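Local coordinates for protein (CD58) (Homo sapiens, PDB 1CCZ) that serves as an adhesion glycoprotein whose immunoglobulin-like amino-terminal domain binds the T-cell adhesion receptor CD2, at residues 23-35 / 70-82. Numbering follows the deposited sequence.
Sequences LKEVLWKKQKDKV and SDEDEYEMESPNI
Leu-27 with Glu-78 and Lys-29 with Glu-76 form the antiparallel hydrogen-bonded pairs joining strands 26-30 and 73-78, probably strands C and F of the V-like CD2-binding domain. Each pair closes two N-H to O=C bonds, and the non-hydrogen-bonded pairs Trp-28 with Met-77 and Lys-30 with Tyr-75 fall between and beyond them. Next to Glu-78, Ser-79 OG donates to Glu-25 O at 2.6 Å, almost straight along the carbonyl.

Apolar contacts fill the buried face. Met-77 CB sits over the six-membered ring of Trp-28, 3.4 Å from its centroid, and a chi1 of -171° carries CG along the same face to Trp-28 CE2, while SD makes an oblique Met-aromatic contact. Trp-28 NE1 is hydrogen-bonded to Gly-60 O.

Lys-30 joins apolar and charged contacts. Its chain runs alongside Tyr-75 with CG over one ring face, then bends at chi4 (-82°) to bring NZ 2.8 Å from Ser-70 O and from Asp-73 OD2, a salt bridge using that oxygen's anti lone pair. Tyr-75 OH donates in plane to a lone pair of Asp-71 O, which fixes the ring's far end.

On the face of Leu-27, Lys-29, Glu-76 and Glu-78, the salt bridge from Lys-29 NZ to Glu-78 OE2 is weak at 3.3 Å. Buried Tyr-75 and partly exposed Lys-30 and Asp-73 thus tie the start of the hairpin turn to the 3-10 segment at 70-71.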
# COMPACT_ATOMS: atom_id res chain seq x y z
N LEU A 23 22.65 10.18 -16.08
CA LEU A 23 22.88 8.85 -16.60
C LEU A 23 22.84 8.96 -18.11
O LEU A 23 22.08 9.75 -18.65
CB LEU A 23 21.76 7.93 -16.12
CG LEU A 23 21.86 7.54 -14.64
CD1 LEU A 23 21.71 8.76 -13.74
CD2 LEU A 23 20.77 6.51 -14.32
N LYS A 24 23.67 8.18 -18.80
CA LYS A 24 23.64 8.20 -20.26
C LYS A 24 22.62 7.14 -20.64
O LYS A 24 21.82 7.34 -21.54
CB LYS A 24 24.99 7.85 -20.87
CG LYS A 24 25.74 9.05 -21.41
CD LYS A 24 26.49 9.74 -20.28
CE LYS A 24 26.71 11.22 -20.55
NZ LYS A 24 27.03 11.53 -21.98
N GLU A 25 22.68 6.01 -19.96
CA GLU A 25 21.77 4.91 -20.22
C GLU A 25 21.29 4.34 -18.89
O GLU A 25 21.96 4.48 -17.87
CB GLU A 25 22.46 3.83 -21.03
CG GLU A 25 23.00 4.33 -22.36
CD GLU A 25 23.75 3.25 -23.11
OE1 GLU A 25 24.93 2.99 -22.78
OE2 GLU A 25 23.15 2.64 -24.03
N VAL A 26 20.11 3.72 -18.90
CA VAL A 26 19.55 3.14 -17.69
C VAL A 26 18.64 2.00 -18.07
O VAL A 26 17.98 2.04 -19.10
CB VAL A 26 18.75 4.19 -16.85
CG1 VAL A 26 17.57 4.70 -17.61
CG2 VAL A 26 18.24 3.55 -15.59
N LEU A 27 18.63 0.95 -17.26
CA LEU A 27 17.78 -0.20 -17.52
C LEU A 27 17.03 -0.57 -16.22
O LEU A 27 17.63 -0.62 -15.13
CB LEU A 27 18.63 -1.39 -17.98
CG LEU A 27 17.91 -2.72 -18.21
CD1 LEU A 27 16.88 -2.57 -19.32
CD2 LEU A 27 18.91 -3.78 -18.60
N TRP A 28 15.72 -0.81 -16.35
CA TRP A 28 14.89 -1.20 -15.22
C TRP A 28 14.37 -2.59 -15.47
O TRP A 28 13.89 -2.90 -16.58
CB TRP A 28 13.71 -0.25 -15.05
CG TRP A 28 14.08 0.98 -14.31
CD1 TRP A 28 14.45 2.17 -14.85
CD2 TRP A 28 14.08 1.16 -12.89
NE1 TRP A 28 14.68 3.09 -13.85
CE2 TRP A 28 14.46 2.50 -12.64
CE3 TRP A 28 13.79 0.32 -11.80
CZ2 TRP A 28 14.56 3.02 -11.34
CZ3 TRP A 28 13.89 0.84 -10.51
CH2 TRP A 28 14.27 2.18 -10.30
N LYS A 29 14.48 -3.43 -14.44
CA LYS A 29 14.00 -4.80 -14.53
C LYS A 29 13.04 -5.09 -13.39
O LYS A 29 13.16 -4.51 -12.31
CB LYS A 29 15.17 -5.77 -14.45
CG LYS A 29 16.01 -5.86 -15.71
CD LYS A 29 17.28 -6.65 -15.45
CE LYS A 29 18.03 -6.97 -16.74
NZ LYS A 29 19.32 -7.69 -16.48
N LYS A 30 12.08 -5.96 -13.66
CA LYS A 30 11.08 -6.42 -12.70
C LYS A 30 11.49 -7.87 -12.56
O LYS A 30 11.18 -8.70 -13.42
CB LYS A 30 9.68 -6.32 -13.28
CG LYS A 30 8.57 -6.89 -12.41
CD LYS A 30 7.25 -6.84 -13.17
CE LYS A 30 6.06 -6.98 -12.26
NZ LYS A 30 5.81 -8.41 -11.97
N GLN A 31 12.20 -8.17 -11.48
CA GLN A 31 12.71 -9.51 -11.28
C GLN A 31 13.86 -9.57 -12.28
O GLN A 31 14.81 -8.79 -12.19
CB GLN A 31 11.65 -10.57 -11.63
CG GLN A 31 10.74 -10.98 -10.47
CD GLN A 31 11.50 -11.38 -9.21
OE1 GLN A 31 12.49 -10.73 -8.83
NE2 GLN A 31 11.05 -12.45 -8.55
N LYS A 32 13.77 -10.46 -13.26
CA LYS A 32 14.84 -10.55 -14.22
C LYS A 32 14.42 -10.09 -15.61
O LYS A 32 15.21 -10.15 -16.54
CB LYS A 32 15.37 -11.98 -14.29
CG LYS A 32 16.28 -12.35 -13.13
CD LYS A 32 17.56 -11.53 -13.15
CE LYS A 32 18.20 -11.46 -11.76
NZ LYS A 32 18.94 -12.71 -11.38
N ASP A 33 13.19 -9.62 -15.75
CA ASP A 33 12.73 -9.19 -17.06
C ASP A 33 12.77 -7.68 -17.19
O ASP A 33 12.60 -6.96 -16.21
CB ASP A 33 11.34 -9.73 -17.31
CG ASP A 33 11.25 -11.21 -17.02
OD1 ASP A 33 11.90 -12.00 -17.74
OD2 ASP A 33 10.54 -11.58 -16.06
N LYS A 34 13.01 -7.21 -18.42
CA LYS A 34 13.11 -5.79 -18.70
C LYS A 34 11.78 -5.09 -18.59
O LYS A 34 10.75 -5.60 -19.02
CB LYS A 34 13.69 -5.57 -20.11
CG LYS A 34 15.18 -5.87 -20.24
CD LYS A 34 15.81 -5.06 -21.37
CE LYS A 34 15.63 -5.72 -22.74
NZ LYS A 34 16.34 -4.93 -23.80
N VAL A 35 11.82 -3.89 -18.03
CA VAL A 35 10.63 -3.08 -17.85
C VAL A 35 10.69 -1.90 -18.82
O VAL A 35 9.78 -1.66 -19.59
CB VAL A 35 10.56 -2.56 -16.37
CG1 VAL A 35 9.60 -1.38 -16.25
CG2 VAL A 35 10.17 -3.68 -15.44
N SER A 70 -0.28 -7.62 -10.37
CA SER A 70 0.84 -8.31 -10.98
C SER A 70 2.11 -7.45 -10.90
O SER A 70 3.23 -7.97 -10.96
CB SER A 70 0.51 -8.65 -12.44
OG SER A 70 -0.32 -7.66 -13.02
N ASP A 71 1.92 -6.14 -10.73
CA ASP A 71 3.04 -5.21 -10.61
C ASP A 71 3.80 -5.33 -9.31
O ASP A 71 4.88 -4.76 -9.16
CB ASP A 71 2.55 -3.78 -10.74
CG ASP A 71 2.13 -3.46 -12.14
OD1 ASP A 71 2.56 -4.18 -13.07
OD2 ASP A 71 1.38 -2.49 -12.31
N GLU A 72 3.22 -6.03 -8.34
CA GLU A 72 3.89 -6.21 -7.06
C GLU A 72 5.11 -7.09 -7.30
O GLU A 72 4.99 -8.23 -7.75
CB GLU A 72 2.98 -6.90 -6.06
CG GLU A 72 3.68 -7.19 -4.75
CD GLU A 72 2.70 -7.35 -3.61
OE1 GLU A 72 1.71 -6.59 -3.56
OE2 GLU A 72 2.93 -8.23 -2.76
N ASP A 73 6.28 -6.57 -6.98
CA ASP A 73 7.48 -7.33 -7.26
C ASP A 73 8.70 -6.53 -6.87
O ASP A 73 8.60 -5.40 -6.39
CB ASP A 73 7.54 -7.60 -8.76
CG ASP A 73 7.99 -8.99 -9.09
OD1 ASP A 73 8.77 -9.56 -8.29
OD2 ASP A 73 7.57 -9.50 -10.14
N GLU A 74 9.86 -7.13 -7.10
CA GLU A 74 11.10 -6.44 -6.85
C GLU A 74 11.54 -5.88 -8.20
O GLU A 74 11.44 -6.57 -9.22
CB GLU A 74 12.16 -7.38 -6.34
CG GLU A 74 13.27 -6.61 -5.67
CD GLU A 74 14.62 -7.21 -5.92
OE1 GLU A 74 14.71 -8.24 -6.62
OE2 GLU A 74 15.60 -6.64 -5.40
N TYR A 75 12.01 -4.64 -8.21
CA TYR A 75 12.47 -3.97 -9.41
C TYR A 75 13.90 -3.53 -9.14
O TYR A 75 14.23 -3.13 -8.02
CB TYR A 75 11.62 -2.74 -9.73
CG TYR A 75 10.21 -3.05 -10.18
CD1 TYR A 75 9.26 -3.55 -9.27
CD2 TYR A 75 9.81 -2.85 -11.50
CE1 TYR A 75 7.94 -3.82 -9.66
CE2 TYR A 75 8.50 -3.12 -11.91
CZ TYR A 75 7.58 -3.61 -10.98
OH TYR A 75 6.29 -3.85 -11.38
N GLU A 76 14.73 -3.61 -10.17
CA GLU A 76 16.13 -3.23 -10.05
C GLU A 76 16.53 -2.28 -11.19
O GLU A 76 16.14 -2.47 -12.34
CB GLU A 76 17.00 -4.50 -10.07
CG GLU A 76 16.42 -5.67 -9.28
CD GLU A 76 15.48 -6.56 -10.10
OE1 GLU A 76 15.66 -6.63 -11.34
OE2 GLU A 76 14.56 -7.20 -9.52
N MET A 77 17.30 -1.27 -10.84
CA MET A 77 17.78 -0.29 -11.80
C MET A 77 19.27 -0.48 -12.02
O MET A 77 20.01 -0.65 -11.06
CB MET A 77 17.56 1.12 -11.28
CG MET A 77 17.83 2.21 -12.30
SD MET A 77 19.05 3.42 -11.75
CE MET A 77 20.54 2.47 -12.05
N GLU A 78 19.71 -0.46 -13.26
CA GLU A 78 21.14 -0.54 -13.50
C GLU A 78 21.54 0.48 -14.52
O GLU A 78 20.77 0.79 -15.44
CB GLU A 78 21.57 -1.93 -13.96
CG GLU A 78 20.72 -2.56 -14.98
CD GLU A 78 21.31 -3.87 -15.43
OE1 GLU A 78 22.40 -3.83 -16.03
OE2 GLU A 78 20.71 -4.94 -15.19
N SER A 79 22.74 1.02 -14.33
CA SER A 79 23.31 2.03 -15.22
C SER A 79 24.80 1.73 -15.28
O SER A 79 25.39 1.37 -14.26
CB SER A 79 23.07 3.42 -14.64
OG SER A 79 23.27 4.40 -15.63
N PRO A 80 25.44 1.89 -16.46
CA PRO A 80 26.88 1.60 -16.60
C PRO A 80 27.83 2.21 -15.58
O PRO A 80 28.71 1.52 -15.08
CB PRO A 80 27.20 2.03 -18.02
CG PRO A 80 25.89 1.93 -18.74
CD PRO A 80 24.87 2.35 -17.73
N ASN A 81 27.65 3.50 -15.27
CA ASN A 81 28.53 4.15 -14.30
C ASN A 81 27.99 4.12 -12.87
O ASN A 81 28.39 4.93 -12.05
CB ASN A 81 28.85 5.60 -14.73
CG ASN A 81 30.25 6.07 -14.28
OD1 ASN A 81 30.99 5.32 -13.63
ND2 ASN A 81 30.59 7.31 -14.61
N ILE A 82 27.08 3.20 -12.59
CA ILE A 82 26.53 3.05 -11.25
C ILE A 82 27.00 1.69 -10.79
O ILE A 82 26.64 0.65 -11.36
CB ILE A 82 24.99 3.11 -11.23
CG1 ILE A 82 24.56 4.55 -11.03
CG2 ILE A 82 24.43 2.26 -10.10
CD1 ILE A 82 23.10 4.77 -11.29